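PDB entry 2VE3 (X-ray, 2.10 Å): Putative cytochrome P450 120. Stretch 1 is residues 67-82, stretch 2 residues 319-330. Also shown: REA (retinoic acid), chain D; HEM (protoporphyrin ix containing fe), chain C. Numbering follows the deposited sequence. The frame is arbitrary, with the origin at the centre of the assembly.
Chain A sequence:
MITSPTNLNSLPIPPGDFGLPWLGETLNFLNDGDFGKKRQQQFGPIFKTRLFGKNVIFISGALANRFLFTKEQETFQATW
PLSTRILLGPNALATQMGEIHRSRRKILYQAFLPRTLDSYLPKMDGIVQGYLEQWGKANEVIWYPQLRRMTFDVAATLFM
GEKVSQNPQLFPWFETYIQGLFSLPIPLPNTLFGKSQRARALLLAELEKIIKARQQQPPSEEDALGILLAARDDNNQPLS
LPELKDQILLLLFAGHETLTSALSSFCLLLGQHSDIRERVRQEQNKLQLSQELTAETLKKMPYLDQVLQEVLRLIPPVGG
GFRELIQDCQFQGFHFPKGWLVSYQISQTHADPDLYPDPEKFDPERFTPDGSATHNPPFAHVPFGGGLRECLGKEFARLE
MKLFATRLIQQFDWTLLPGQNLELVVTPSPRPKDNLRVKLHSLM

Stretch 1 (67-82) FLFTKEQETFQATWPL
Stretch 2 (319-330) GGGFRELIQDCQ

A strand beginning at Phe 76 and the antiparallel strand 320-325 carry this contact, their N-to-C directions 134° apart and their axes approaching to 4.3 Å. Phe 76 pairs with Leu 325, Gln 77 with Glu 324 and Ala 78 with Arg 323, at CA-CA separations of 5.2, 5.1 and 4.4 Å. Two backbone bonds set the register: Gln 77 N to Glu 324 O at 3.1 Å, and Glu 324 N returning to Gln 77 O at 2.8 Å. Thr 79 N also donates to Phe 322 O at 2.9 Å. Beyond the strand, Ile 326 N donates almost straight to Thr 75 O at 3.0 Å.

Arg 323 gives up the most surface, 137 Å². Its backbone is extended (phi/psi -138/138), and its side chain (chi1 m, chi2 m, chi3 t, chi4 -91°) leaves the sheet on the face shared by Phe 76, Ala 78 and Leu 325. Leu 68 CD1 packs 3.8 Å from Arg 323 CG, and Ala 78 CB lies over one face of the guanidinium, 3.9 Å from Arg 323 NH1. Phe 69 presents its ring edge, CE1 being 4.0 Å from Arg 323 NH2. Glu 72 (chi1 t, chi2 t) answers the charge with a long salt bridge, OE2 to Arg 323 NE at 3.9 Å, while water 1 bridges the same atoms at 2.7 Å from each. The strongest of the bonds to the heme propionate is Arg 323 NH2 to HEM O1A, 2.7 Å; NH1 also donates to Phe 322 O at 3.0 Å. One arginine thus ties sheet, loop and cofactor together.

Phe 322 (chi1 m, chi2 -98°), covered over 88 Å², points to the other face, with Gln 77, Thr 79 and Glu 324. Its CD2 meets Trp 80 CE3 at 3.8 Å and Pro 81 CD at 3.9 Å. The Trp 80 six-membered ring and the Phe 322 ring are oblique, planes at 65° and centroids 5.9 Å apart. Trp 80 (chi1 m, chi2 108°) points its CA-to-CB bond away, yet its ring comes back to place CH2 3.7 Å from Gly 320 O, and REA C5 lies over one face of that ring. At Gly 321 an ideal CB would clash with HEM O1A, at 2.8 Å.

Ile 326 (chi1 p, chi2 t), covered over 78 Å², closes the other end: CG2 reaches Gln 77 CB at 4.0 Å, and CG1 lies 3.8 Å from Glu 74 O. Nearby, Thr 75 CG2 sits 3.3 Å from Cys 329 SG.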

# COMPACT_ATOMS: atom_id res chain seq x y z
N PHE A 67 19.09 7.22 -7.73
CA PHE A 67 19.79 8.04 -6.73
C PHE A 67 19.38 7.71 -5.27
O PHE A 67 20.24 7.48 -4.40
CB PHE A 67 19.53 9.53 -7.10
CG PHE A 67 19.82 10.52 -6.01
CD1 PHE A 67 21.13 10.75 -5.57
CD2 PHE A 67 18.79 11.25 -5.44
CE1 PHE A 67 21.40 11.68 -4.55
CE2 PHE A 67 19.05 12.19 -4.42
CZ PHE A 67 20.36 12.40 -3.98
N LEU A 68 18.07 7.68 -5.03
CA LEU A 68 17.53 7.44 -3.69
C LEU A 68 17.73 6.00 -3.22
O LEU A 68 17.80 5.76 -2.03
CB LEU A 68 16.05 7.84 -3.65
CG LEU A 68 15.39 8.07 -2.29
CD1 LEU A 68 15.84 9.37 -1.61
CD2 LEU A 68 13.92 8.08 -2.49
N PHE A 69 17.85 5.05 -4.15
CA PHE A 69 18.05 3.65 -3.80
C PHE A 69 19.48 3.16 -4.08
O PHE A 69 19.70 1.97 -4.33
CB PHE A 69 17.00 2.74 -4.48
CG PHE A 69 15.57 3.18 -4.27
CD1 PHE A 69 15.11 3.56 -3.01
CD2 PHE A 69 14.66 3.16 -5.33
CE1 PHE A 69 13.78 3.96 -2.82
CE2 PHE A 69 13.33 3.56 -5.15
CZ PHE A 69 12.89 3.95 -3.89
N THR A 70 20.44 4.09 -4.01
CA THR A 70 21.86 3.80 -4.25
C THR A 70 22.72 4.36 -3.12
O THR A 70 22.46 5.46 -2.63
CB THR A 70 22.32 4.39 -5.62
OG1 THR A 70 21.64 3.71 -6.68
CG2 THR A 70 23.83 4.23 -5.82
N LYS A 71 23.74 3.60 -2.71
CA LYS A 71 24.61 3.99 -1.59
C LYS A 71 23.73 4.58 -0.50
O LYS A 71 23.99 5.67 0.01
CB LYS A 71 25.68 4.99 -2.05
CG LYS A 71 26.50 4.53 -3.24
CD LYS A 71 27.38 5.65 -3.79
CE LYS A 71 28.19 5.18 -5.00
NZ LYS A 71 27.34 4.51 -6.05
N GLU A 72 22.68 3.83 -0.18
CA GLU A 72 21.55 4.30 0.63
C GLU A 72 21.86 4.39 2.13
O GLU A 72 21.54 5.39 2.79
CB GLU A 72 20.39 3.35 0.38
CG GLU A 72 19.07 3.79 0.93
CD GLU A 72 17.97 2.81 0.61
OE1 GLU A 72 18.23 1.89 -0.18
OE2 GLU A 72 16.86 2.98 1.16
N GLN A 73 22.46 3.33 2.65
CA GLN A 73 22.87 3.20 4.05
C GLN A 73 23.66 4.40 4.60
O GLN A 73 23.46 4.83 5.74
CB GLN A 73 23.72 1.92 4.21
CG GLN A 73 23.32 0.74 3.29
CD GLN A 73 23.65 0.98 1.81
OE1 GLN A 73 24.54 1.78 1.48
NE2 GLN A 73 22.94 0.30 0.92
N GLU A 74 24.57 4.94 3.79
CA GLU A 74 25.41 6.07 4.18
C GLU A 74 24.75 7.43 3.91
O GLU A 74 25.27 8.46 4.34
CB GLU A 74 26.75 5.99 3.47
N THR A 75 23.62 7.43 3.19
CA THR A 75 23.02 8.68 2.71
C THR A 75 21.58 8.92 3.15
O THR A 75 21.22 10.04 3.52
CB THR A 75 23.08 8.74 1.17
OG1 THR A 75 24.38 8.34 0.73
CG2 THR A 75 22.75 10.13 0.65
N PHE A 76 20.75 7.88 3.08
CA PHE A 76 19.31 8.02 3.29
C PHE A 76 18.78 7.21 4.47
O PHE A 76 19.08 6.02 4.64
CB PHE A 76 18.55 7.69 1.99
CG PHE A 76 18.91 8.59 0.84
CD1 PHE A 76 18.59 9.94 0.86
CD2 PHE A 76 19.59 8.08 -0.27
CE1 PHE A 76 18.93 10.77 -0.20
CE2 PHE A 76 19.93 8.91 -1.33
CZ PHE A 76 19.60 10.26 -1.29
N GLN A 77 17.99 7.87 5.30
CA GLN A 77 17.39 7.25 6.47
C GLN A 77 15.89 7.38 6.33
O GLN A 77 15.38 8.49 6.28
CB GLN A 77 17.89 7.97 7.73
CG GLN A 77 17.27 7.53 9.04
CD GLN A 77 18.16 7.86 10.22
OE1 GLN A 77 17.92 8.84 10.93
NE2 GLN A 77 19.21 7.05 10.42
N ALA A 78 15.18 6.25 6.25
CA ALA A 78 13.72 6.30 6.07
C ALA A 78 12.99 7.07 7.17
O ALA A 78 13.37 7.04 8.33
CB ALA A 78 13.13 4.90 5.92
N THR A 79 11.94 7.77 6.78
CA THR A 79 11.13 8.47 7.76
C THR A 79 9.69 8.58 7.26
O THR A 79 9.37 8.17 6.15
CB THR A 79 11.76 9.85 8.11
OG1 THR A 79 11.21 10.33 9.33
CG2 THR A 79 11.56 10.85 6.97
N TRP A 80 8.82 9.11 8.12
CA TRP A 80 7.42 9.31 7.80
C TRP A 80 7.00 10.61 8.46
O TRP A 80 7.64 11.02 9.43
CB TRP A 80 6.57 8.12 8.27
CG TRP A 80 6.72 6.86 7.39
CD1 TRP A 80 7.37 5.70 7.71
CD2 TRP A 80 6.25 6.68 6.04
NE1 TRP A 80 7.31 4.81 6.66
CE2 TRP A 80 6.63 5.39 5.63
CE3 TRP A 80 5.53 7.50 5.15
CZ2 TRP A 80 6.32 4.89 4.36
CZ3 TRP A 80 5.22 7.00 3.89
CH2 TRP A 80 5.61 5.70 3.51
N PRO A 81 5.97 11.29 7.93
CA PRO A 81 5.38 12.46 8.59
C PRO A 81 5.10 12.28 10.10
O PRO A 81 4.84 11.17 10.56
CB PRO A 81 4.09 12.68 7.80
CG PRO A 81 4.42 12.16 6.41
CD PRO A 81 5.30 10.98 6.65
N LEU A 82 5.18 13.36 10.87
CA LEU A 82 5.09 13.30 12.33
C LEU A 82 3.89 12.51 12.87
O LEU A 82 4.02 11.73 13.82
CB LEU A 82 5.12 14.73 12.95
CG LEU A 82 5.05 14.75 14.50
CD1 LEU A 82 6.20 13.93 15.10
CD2 LEU A 82 5.01 16.15 15.10
N GLY A 319 1.50 6.53 -2.50
CA GLY A 319 1.95 7.67 -3.29
C GLY A 319 3.45 7.91 -3.31
O GLY A 319 4.01 8.39 -4.30
N GLY A 320 4.11 7.57 -2.20
CA GLY A 320 5.54 7.76 -2.10
C GLY A 320 6.03 7.53 -0.69
O GLY A 320 5.22 7.23 0.21
N GLY A 321 7.34 7.69 -0.51
CA GLY A 321 8.03 7.51 0.77
C GLY A 321 8.88 8.73 1.07
O GLY A 321 8.98 9.64 0.25
N PHE A 322 9.50 8.73 2.25
CA PHE A 322 10.31 9.86 2.73
C PHE A 322 11.62 9.40 3.35
O PHE A 322 11.70 8.33 3.94
CB PHE A 322 9.52 10.69 3.74
CG PHE A 322 8.20 11.17 3.22
CD1 PHE A 322 8.07 12.46 2.71
CD2 PHE A 322 7.09 10.33 3.21
CE1 PHE A 322 6.84 12.90 2.21
CE2 PHE A 322 5.87 10.76 2.71
CZ PHE A 322 5.74 12.03 2.20
N ARG A 323 12.67 10.21 3.14
CA ARG A 323 14.03 9.90 3.60
C ARG A 323 14.64 11.17 4.17
O ARG A 323 14.46 12.24 3.60
CB ARG A 323 14.90 9.40 2.43
CG ARG A 323 14.37 8.17 1.70
CD ARG A 323 14.47 6.89 2.52
NE ARG A 323 14.08 5.69 1.76
CZ ARG A 323 12.84 5.19 1.71
NH1 ARG A 323 11.84 5.76 2.38
NH2 ARG A 323 12.60 4.09 1.01
N GLU A 324 15.34 11.06 5.29
CA GLU A 324 16.17 12.15 5.77
C GLU A 324 17.55 12.03 5.13
O GLU A 324 18.10 10.93 5.04
CB GLU A 324 16.30 12.15 7.30
CG GLU A 324 17.04 13.39 7.82
CD GLU A 324 17.33 13.38 9.30
OE1 GLU A 324 16.64 12.66 10.06
OE2 GLU A 324 18.27 14.11 9.71
N LEU A 325 18.11 13.15 4.68
CA LEU A 325 19.50 13.16 4.23
C LEU A 325 20.40 13.19 5.46
O LEU A 325 20.29 14.09 6.28
CB LEU A 325 19.77 14.36 3.34
CG LEU A 325 19.19 14.32 1.93
CD1 LEU A 325 18.69 15.71 1.52
CD2 LEU A 325 20.23 13.77 0.94
N ILE A 326 21.25 12.17 5.61
CA ILE A 326 22.20 12.13 6.73
C ILE A 326 23.62 12.53 6.28
O ILE A 326 24.48 12.85 7.11
CB ILE A 326 22.17 10.79 7.51
CG1 ILE A 326 22.43 9.59 6.59
CG2 ILE A 326 20.83 10.63 8.24
CD1 ILE A 326 22.90 8.34 7.32
N GLN A 327 23.82 12.53 4.97
CA GLN A 327 24.94 13.18 4.30
C GLN A 327 24.45 14.34 3.46
O GLN A 327 23.28 14.38 3.06
CB GLN A 327 25.63 12.20 3.35
CG GLN A 327 26.85 11.53 3.90
CD GLN A 327 27.76 11.06 2.79
OE1 GLN A 327 27.43 10.10 2.07
NE2 GLN A 327 28.90 11.73 2.62
N ASP A 328 25.34 15.29 3.19
CA ASP A 328 25.12 16.38 2.24
C ASP A 328 25.27 15.80 0.83
O ASP A 328 26.21 15.03 0.57
CB ASP A 328 26.18 17.46 2.48
CG ASP A 328 25.62 18.87 2.41
OD1 ASP A 328 26.11 19.63 1.54
OD2 ASP A 328 24.73 19.23 3.22
N CYS A 329 24.35 16.13 -0.06
CA CYS A 329 24.33 15.52 -1.40
C CYS A 329 24.05 16.53 -2.51
O CYS A 329 23.62 17.64 -2.24
CB CYS A 329 23.31 14.38 -1.46
SG CYS A 329 23.96 12.75 -0.99
N GLN A 330 24.31 16.12 -3.75
CA GLN A 330 23.86 16.88 -4.91
C GLN A 330 23.19 15.96 -5.93
O GLN A 330 23.55 14.80 -6.07
CB GLN A 330 25.02 17.65 -5.57
CG GLN A 330 26.16 16.78 -6.14
CD GLN A 330 27.00 17.51 -7.18
OE1 GLN A 330 26.54 17.77 -8.30
NE2 GLN A 330 28.23 17.86 -6.81
C1 REA D . 2.91 1.30 4.04
C2 REA D . 3.55 0.44 5.13
C3 REA D . 4.72 1.19 5.76
C4 REA D . 4.22 2.41 6.52
C5 REA D . 3.18 3.20 5.75
C6 REA D . 2.56 2.68 4.61
C7 REA D . 1.54 3.51 3.95
C8 REA D . 1.95 4.63 3.10
C9 REA D . 0.90 5.53 2.58
C10 REA D . 1.35 6.84 2.15
C11 REA D . 0.94 7.48 0.92
C12 REA D . 1.86 8.56 0.53
C13 REA D . 1.41 9.88 0.12
C14 REA D . 2.45 10.73 -0.33
C15 REA D . 2.29 11.81 -1.28
C16 REA D . 3.90 1.49 2.87
C17 REA D . 1.67 0.55 3.55
C18 REA D . 2.81 4.56 6.28
C19 REA D . -0.56 5.15 2.52
C20 REA D . -0.04 10.29 0.20
O1 REA D . 1.19 12.02 -1.83
O2 REA D . 3.25 12.54 -1.55
CHA HEM C . 6.85 -0.91 2.45
CHB HEM C . 3.76 -0.31 -1.26
CHC HEM C . 1.06 -4.02 0.37
CHD HEM C . 3.79 -4.27 4.34
C1A HEM C . 6.28 -0.42 1.29
C2A HEM C . 6.77 0.66 0.45
C3A HEM C . 5.91 0.81 -0.58
C4A HEM C . 4.85 -0.15 -0.41
CMA HEM C . 5.99 1.82 -1.74
CAA HEM C . 8.08 1.45 0.68
CBA HEM C . 7.87 2.73 1.49
CGA HEM C . 9.23 3.30 1.79
O1A HEM C . 9.95 3.67 0.81
O2A HEM C . 9.61 3.38 3.00
C1B HEM C . 2.79 -1.29 -1.16
C2B HEM C . 1.75 -1.57 -2.14
C3B HEM C . 1.01 -2.61 -1.70
C4B HEM C . 1.55 -3.00 -0.42
CMB HEM C . 1.57 -0.80 -3.47
CAB HEM C . -0.24 -3.29 -2.35
CBB HEM C . -0.38 -3.46 -3.67
C1C HEM C . 1.58 -4.46 1.56
C2C HEM C . 1.12 -5.60 2.34
C3C HEM C . 1.87 -5.67 3.44
C4C HEM C . 2.82 -4.56 3.40
CMC HEM C . -0.03 -6.56 1.91
CAC HEM C . 1.79 -6.74 4.57
CBC HEM C . 0.81 -6.80 5.47
C1D HEM C . 4.80 -3.34 4.24
C2D HEM C . 5.70 -3.00 5.31
C3D HEM C . 6.65 -1.95 4.74
C4D HEM C . 6.25 -1.78 3.35
CMD HEM C . 5.68 -3.58 6.75
CAD HEM C . 7.82 -1.23 5.45
CBD HEM C . 9.13 -1.83 4.94
CGD HEM C . 10.31 -1.19 5.63
O1D HEM C . 11.42 -1.75 5.50
O2D HEM C . 10.16 -0.13 6.32
NA HEM C . 5.11 -0.88 0.73
NB HEM C . 2.62 -2.17 -0.12
NC HEM C . 2.62 -3.84 2.24
ND HEM C . 5.16 -2.61 3.10
FE HEM C . 4.01 -2.59 1.33
O HOH W 1 16.48 5.58 0.49
O HOH W 2 14.46 2.17 0.26
O HOH W 3 9.17 6.71 4.00